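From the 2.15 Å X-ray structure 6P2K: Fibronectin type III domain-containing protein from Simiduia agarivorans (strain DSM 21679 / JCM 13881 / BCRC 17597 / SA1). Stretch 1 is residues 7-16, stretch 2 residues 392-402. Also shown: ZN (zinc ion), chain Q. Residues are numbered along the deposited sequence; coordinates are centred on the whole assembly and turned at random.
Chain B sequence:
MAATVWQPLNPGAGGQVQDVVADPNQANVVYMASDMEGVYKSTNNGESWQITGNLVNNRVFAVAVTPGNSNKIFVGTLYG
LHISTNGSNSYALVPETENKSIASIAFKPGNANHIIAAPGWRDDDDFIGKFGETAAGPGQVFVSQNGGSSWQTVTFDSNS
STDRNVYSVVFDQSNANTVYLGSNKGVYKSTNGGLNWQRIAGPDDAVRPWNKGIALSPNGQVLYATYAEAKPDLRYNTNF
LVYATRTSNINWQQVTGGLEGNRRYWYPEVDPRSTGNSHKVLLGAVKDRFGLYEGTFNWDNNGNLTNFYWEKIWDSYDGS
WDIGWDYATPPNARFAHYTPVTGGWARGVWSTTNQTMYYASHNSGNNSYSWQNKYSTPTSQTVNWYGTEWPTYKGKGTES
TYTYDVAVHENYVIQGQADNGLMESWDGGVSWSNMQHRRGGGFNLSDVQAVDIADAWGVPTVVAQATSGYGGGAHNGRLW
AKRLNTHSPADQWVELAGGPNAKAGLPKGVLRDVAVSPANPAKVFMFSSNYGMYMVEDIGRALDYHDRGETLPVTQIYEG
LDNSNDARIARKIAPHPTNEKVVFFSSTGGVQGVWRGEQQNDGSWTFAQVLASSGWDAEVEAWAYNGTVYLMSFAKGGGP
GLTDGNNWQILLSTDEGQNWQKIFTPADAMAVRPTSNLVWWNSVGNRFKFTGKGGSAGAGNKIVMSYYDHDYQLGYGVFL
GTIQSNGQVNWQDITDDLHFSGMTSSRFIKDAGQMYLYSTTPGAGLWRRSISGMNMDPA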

ATOM      1  N   GLN B   7      -0.163 -42.836  -8.036  1.00 25.01           N
ATOM      2  CA  GLN B   7       0.705 -41.726  -8.402  1.00 24.99           C
ATOM      3  C   GLN B   7       1.193 -41.026  -7.143  1.00 25.05           C
ATOM      4  O   GLN B   7       0.367 -40.477  -6.392  1.00 22.11           O
ATOM      5  CB  GLN B   7      -0.048 -40.748  -9.305  1.00 29.82           C
ATOM      6  CG  GLN B   7       0.777 -39.581  -9.813  1.00 41.05           C
ATOM      7  CD  GLN B   7       0.082 -38.846 -10.949  1.00 51.57           C
ATOM      8  OE1 GLN B   7      -1.142 -38.914 -11.092  1.00 51.85           O
ATOM      9  NE2 GLN B   7       0.861 -38.143 -11.765  1.00 54.98           N
ATOM     10  N   PRO B   8       2.495 -41.015  -6.868  1.00 24.05           N
ATOM     11  CA  PRO B   8       2.994 -40.346  -5.664  1.00 23.09           C
ATOM     12  C   PRO B   8       3.045 -38.836  -5.834  1.00 25.06           C
ATOM     13  O   PRO B   8       3.328 -38.315  -6.915  1.00 21.80           O
ATOM     14  CB  PRO B   8       4.403 -40.924  -5.500  1.00 20.56           C
ATOM     15  CG  PRO B   8       4.834 -41.232  -6.894  1.00 23.81           C
ATOM     16  CD  PRO B   8       3.579 -41.643  -7.645  1.00 25.14           C
ATOM     17  N   LEU B   9       2.771 -38.133  -4.731  1.00 24.86           N
ATOM     18  CA  LEU B   9       2.775 -36.666  -4.689  1.00 27.04           C
ATOM     19  C   LEU B   9       3.531 -36.256  -3.426  1.00 23.64           C
ATOM     20  O   LEU B   9       2.923 -36.004  -2.384  1.00 22.60           O
ATOM     21  CB  LEU B   9       1.339 -36.111  -4.710  1.00 24.06           C
ATOM     22  CG  LEU B   9       0.430 -36.554  -5.862  1.00 22.73           C
ATOM     23  CD1 LEU B   9      -1.019 -36.186  -5.576  1.00 23.48           C
ATOM     24  CD2 LEU B   9       0.886 -35.953  -7.185  1.00 22.92           C
ATOM     25  N   ASN B  10       4.860 -36.192  -3.518  1.00 24.50           N
ATOM     26  CA  ASN B  10       5.689 -36.081  -2.324  1.00 22.68           C
ATOM     27  C   ASN B  10       6.950 -35.284  -2.614  1.00 21.81           C
ATOM     28  O   ASN B  10       7.435 -35.282  -3.752  1.00 20.07           O
ATOM     29  CB  ASN B  10       6.058 -37.470  -1.788  1.00 18.84           C
ATOM     30  CG  ASN B  10       4.856 -38.221  -1.270  1.00 19.47           C
ATOM     31  OD1 ASN B  10       4.249 -37.822  -0.275  1.00 19.66           O
ATOM     32  ND2 ASN B  10       4.493 -39.307  -1.948  1.00 21.14           N
ATOM     33  N   PRO B  11       7.512 -34.607  -1.606  1.00 21.15           N
ATOM     34  CA  PRO B  11       8.729 -33.815  -1.826  1.00 15.76           C
ATOM     35  C   PRO B  11      10.017 -34.619  -1.756  1.00 16.69           C
ATOM     36  O   PRO B  11      11.080 -34.067  -2.069  1.00 18.46           O
ATOM     37  CB  PRO B  11       8.674 -32.783  -0.694  1.00 16.71           C
ATOM     38  CG  PRO B  11       7.993 -33.513   0.416  1.00 17.14           C
ATOM     39  CD  PRO B  11       6.991 -34.448  -0.235  1.00 16.83           C
ATOM     40  N   GLY B  12       9.963 -35.887  -1.357  1.00 16.64           N
ATOM     41  CA  GLY B  12      11.159 -36.707  -1.303  1.00 17.72           C
ATOM     42  C   GLY B  12      11.632 -37.035   0.100  1.00 17.80           C
ATOM     43  O   GLY B  12      11.812 -36.136   0.928  1.00 16.01           O
ATOM     44  N   ALA B  13      11.839 -38.327   0.366  1.00 18.25           N
ATOM     45  CA  ALA B  13      12.328 -38.836   1.657  1.00 18.53           C
ATOM     46  C   ALA B  13      11.415 -38.295   2.760  1.00 21.80           C
ATOM     47  O   ALA B  13      10.187 -38.359   2.620  1.00 22.71           O
ATOM     48  CB  ALA B  13      13.805 -38.501   1.798  1.00 18.12           C
ATOM     49  N   GLY B  14      11.953 -37.764   3.854  1.00 21.66           N
ATOM     50  CA  GLY B  14      11.139 -37.236   4.929  1.00 21.87           C
ATOM     51  C   GLY B  14      11.005 -38.136   6.137  1.00 21.24           C
ATOM     52  O   GLY B  14      10.324 -37.754   7.096  1.00 21.59           O
ATOM     53  N   GLY B  15      11.619 -39.321   6.116  1.00 22.53           N
ATOM     54  CA  GLY B  15      11.639 -40.189   7.270  1.00 19.15           C
ATOM     55  C   GLY B  15      13.058 -40.634   7.566  1.00 23.32           C
ATOM     56  O   GLY B  15      13.947 -40.547   6.720  1.00 26.76           O
ATOM     57  N   GLN B  16      13.254 -41.115   8.792  1.00 26.01           N
ATOM     58  CA  GLN B  16      14.584 -41.498   9.254  1.00 30.97           C
ATOM     59  C   GLN B  16      15.210 -42.523   8.314  1.00 31.59           C
ATOM     60  O   GLN B  16      14.605 -43.550   7.999  1.00 34.64           O
ATOM     61  CB  GLN B  16      14.503 -42.055  10.677  1.00 38.69           C
ATOM     62  CG  GLN B  16      15.840 -42.482  11.267  1.00 47.37           C
ATOM     63  CD  GLN B  16      15.737 -42.865  12.738  1.00 58.95           C
ATOM     64  OE1 GLN B  16      15.492 -44.027  13.081  1.00 80.09           O
ATOM     65  NE2 GLN B  16      15.927 -41.884  13.616  1.00 54.05           N
ATOM     66  N   THR B 392      10.622 -24.513  -4.028  1.00 16.51           N
ATOM     67  CA  THR B 392       9.871 -25.720  -3.735  1.00 15.33           C
ATOM     68  C   THR B 392      10.636 -26.923  -4.279  1.00 16.81           C
ATOM     69  O   THR B 392      11.491 -26.796  -5.159  1.00 17.14           O
ATOM     70  CB  THR B 392       8.465 -25.660  -4.335  1.00 18.10           C
ATOM     71  OG1 THR B 392       8.556 -25.601  -5.766  1.00 20.02           O
ATOM     72  CG2 THR B 392       7.715 -24.436  -3.823  1.00 15.65           C
ATOM     73  N   TYR B 393      10.329 -28.100  -3.741  1.00 17.89           N
ATOM     74  CA  TYR B 393      11.109 -29.296  -4.035  1.00 16.03           C
ATOM     75  C   TYR B 393      10.193 -30.450  -4.406  1.00 19.61           C
ATOM     76  O   TYR B 393       9.185 -30.692  -3.732  1.00 20.07           O
ATOM     77  CB  TYR B 393      11.984 -29.686  -2.838  1.00 15.75           C
ATOM     78  CG  TYR B 393      13.159 -28.762  -2.621  1.00 17.85           C
ATOM     79  CD1 TYR B 393      13.019 -27.583  -1.896  1.00 16.45           C
ATOM     80  CD2 TYR B 393      14.406 -29.064  -3.148  1.00 15.83           C
ATOM     81  CE1 TYR B 393      14.094 -26.732  -1.704  1.00 12.72           C
ATOM     82  CE2 TYR B 393      15.484 -28.224  -2.961  1.00 15.46           C
ATOM     83  CZ  TYR B 393      15.326 -27.060  -2.238  1.00 16.29           C
ATOM     84  OH  TYR B 393      16.405 -26.225  -2.051  1.00 18.26           O
ATOM     85  N   LYS B 394      10.551 -31.166  -5.468  1.00 19.04           N
ATOM     86  CA  LYS B 394       9.875 -32.396  -5.847  1.00 21.55           C
ATOM     87  C   LYS B 394      10.764 -33.590  -5.521  1.00 16.16           C
ATOM     88  O   LYS B 394      11.994 -33.500  -5.560  1.00 17.70           O
ATOM     89  CB  LYS B 394       9.506 -32.394  -7.335  1.00 24.40           C
ATOM     90  CG  LYS B 394      10.686 -32.364  -8.291  1.00 28.11           C
ATOM     91  CD  LYS B 394      10.205 -32.317  -9.730  1.00 32.93           C
ATOM     92  CE  LYS B 394      11.367 -32.316 -10.702  1.00 42.22           C
ATOM     93  NZ  LYS B 394      10.897 -32.139 -12.103  1.00 50.54           N
ATOM     94  N   GLY B 395      10.128 -34.713  -5.196  1.00 18.44           N
ATOM     95  CA  GLY B 395      10.867 -35.875  -4.754  1.00 20.78           C
ATOM     96  C   GLY B 395      11.697 -36.510  -5.854  1.00 21.06           C
ATOM     97  O   GLY B 395      11.440 -36.360  -7.050  1.00 21.96           O
ATOM     98  N   LYS B 396      12.721 -37.243  -5.426  1.00 22.31           N
ATOM     99  CA  LYS B 396      13.595 -37.971  -6.334  1.00 25.85           C
ATOM    100  C   LYS B 396      13.228 -39.444  -6.447  1.00 23.54           C
ATOM    101  O   LYS B 396      13.993 -40.218  -7.026  1.00 26.95           O
ATOM    102  CB  LYS B 396      15.057 -37.828  -5.901  1.00 24.72           C
ATOM    103  CG  LYS B 396      15.688 -36.487  -6.265  1.00 24.78           C
ATOM    104  CD  LYS B 396      17.196 -36.498  -6.003  1.00 25.29           C
ATOM    105  CE  LYS B 396      17.846 -35.173  -6.373  1.00 23.74           C
ATOM    106  NZ  LYS B 396      17.830 -34.927  -7.845  1.00 25.31           N
ATOM    107  N   GLY B 397      12.079 -39.849  -5.914  1.00 22.88           N
ATOM    108  CA  GLY B 397      11.606 -41.218  -6.037  1.00 20.96           C
ATOM    109  C   GLY B 397      11.324 -41.926  -4.729  1.00 20.99           C
ATOM    110  O   GLY B 397      10.749 -43.026  -4.751  1.00 23.55           O
ATOM    111  N   THR B 398      11.706 -41.366  -3.588  1.00 19.71           N
ATOM    112  CA  THR B 398      11.375 -41.938  -2.293  1.00 18.78           C
ATOM    113  C   THR B 398      10.387 -41.038  -1.566  1.00 19.87           C
ATOM    114  O   THR B 398      10.339 -39.827  -1.798  1.00 24.02           O
ATOM    115  CB  THR B 398      12.622 -42.133  -1.425  1.00 18.68           C
ATOM    116  OG1 THR B 398      13.013 -40.874  -0.860  1.00 17.24           O
ATOM    117  CG2 THR B 398      13.767 -42.699  -2.247  1.00 21.67           C
ATOM    118  N   GLU B 399       9.589 -41.643  -0.692  1.00 21.77           N
ATOM    119  CA  GLU B 399       8.724 -40.893   0.211  1.00 22.19           C
ATOM    120  C   GLU B 399       8.559 -41.706   1.483  1.00 22.27           C
ATOM    121  O   GLU B 399       8.172 -42.877   1.427  1.00 21.14           O
ATOM    122  CB  GLU B 399       7.358 -40.593  -0.413  1.00 22.25           C
ATOM    123  CG  GLU B 399       6.701 -41.769  -1.115  1.00 23.52           C
ATOM    124  CD  GLU B 399       7.199 -41.963  -2.533  1.00 31.65           C
ATOM    125  OE1 GLU B 399       7.227 -40.963  -3.282  1.00 32.15           O
ATOM    126  OE2 GLU B 399       7.542 -43.107  -2.906  1.00 35.18           O
ATOM    127  N   SER B 400       8.857 -41.086   2.626  1.00 21.38           N
ATOM    128  CA  SER B 400       8.881 -41.833   3.877  1.00 22.88           C
ATOM    129  C   SER B 400       8.252 -41.052   5.026  1.00 19.90           C
ATOM    130  O   SER B 400       8.608 -41.266   6.190  1.00 22.58           O
ATOM    131  CB  SER B 400      10.314 -42.234   4.244  1.00 26.69           C
ATOM    132  OG  SER B 400      11.014 -42.715   3.111  1.00 37.15           O
ATOM    133  N   THR B 401       7.305 -40.165   4.730  1.00 21.27           N
ATOM    134  CA  THR B 401       6.697 -39.340   5.762  1.00 21.02           C
ATOM    135  C   THR B 401       5.473 -40.025   6.345  1.00 19.71           C
ATOM    136  O   THR B 401       4.728 -40.707   5.635  1.00 18.45           O
ATOM    137  CB  THR B 401       6.289 -37.971   5.214  1.00 19.22           C
ATOM    138  OG1 THR B 401       5.300 -38.138   4.188  1.00 16.88           O
ATOM    139  CG2 THR B 401       7.495 -37.235   4.648  1.00 13.22           C
ATOM    140  N   TYR B 402       5.277 -39.841   7.648  1.00 18.07           N
ATOM    141  CA  TYR B 402       3.992 -40.132   8.274  1.00 17.88           C
ATOM    142  C   TYR B 402       3.056 -38.964   7.983  1.00 18.24           C
ATOM    143  O   TYR B 402       3.220 -37.871   8.539  1.00 19.30           O
ATOM    144  CB  TYR B 402       4.154 -40.350   9.777  1.00 17.32           C
ATOM    145  CG  TYR B 402       2.938 -40.987  10.427  1.00 21.32           C
ATOM    146  CD1 TYR B 402       1.731 -40.297  10.517  1.00 18.66           C
ATOM    147  CD2 TYR B 402       2.996 -42.276  10.946  1.00 19.16           C
ATOM    148  CE1 TYR B 402       0.623 -40.865  11.096  1.00 21.30           C
ATOM    149  CE2 TYR B 402       1.887 -42.854  11.537  1.00 21.12           C
ATOM    150  CZ  TYR B 402       0.703 -42.142  11.604  1.00 23.57           C
ATOM    151  OH  TYR B 402      -0.411 -42.700  12.180  1.00 26.15           O
TER
HETATM  152 ZN    ZN Q 802      14.962 -45.739  14.095  0.76 69.04          ZN
HETATM  153  O   HOH W   1       5.680 -36.889   1.889  1.00 20.57           O
HETATM  154  O   HOH W   2      13.235 -43.721   5.253  1.00 56.06           O
HETATM  155  O   HOH W   3      13.053 -45.276  13.346  1.00 70.30           O
HETATM  156  O   HOH W   4      14.931 -44.630  15.880  1.00 68.17           O
HETATM  157  O   HOH W   5      16.550 -47.041  13.621  1.00 65.66           O

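Backbone hydrogen bonds hold the center of this contact. A13 forms a single beta bridge with E399, their CA atoms 4.4 Å apart. A13 N donates to T398 O at 3.0 Å, and S400 N donates to A13 O, also at 3.0 Å. Both bonds are well angled. A13 N also makes a weak bond to T398 OG1 at 3.1 Å, so one amide hydrogen is shared between two acceptors of the same residue. Farther along, G395 N donates weakly to N10 O at 3.1 Å.

CA-H...O contacts supplement these bonds. G12 CA lies 3.3 Å from T398 O, G395 CA 3.2 Å from P11 O, and G15 CA 3.4 Å from S400 O.

Such closeness depends on glycine. A CB on G14 would clash with T401 CG2, one on G15 with S400 O, and one on G395 with N10 O. The backbone angles of G12 and G14 themselves also call for glycine.

Side chains add less polar bonding. N10 ND2 donates weakly to E399 OE1 at 3.5 Å. P8 CB packs 3.6 Å from the same E399 OE1.

Two waters bridge the stretches. Water 1 donates to N10 OD1 and also bonds T401 OG1. Water 2 donates to Q16 O and bonds S400 OG weakly. The zinc ion is bound by Q16 OE1 at 2.1 Å.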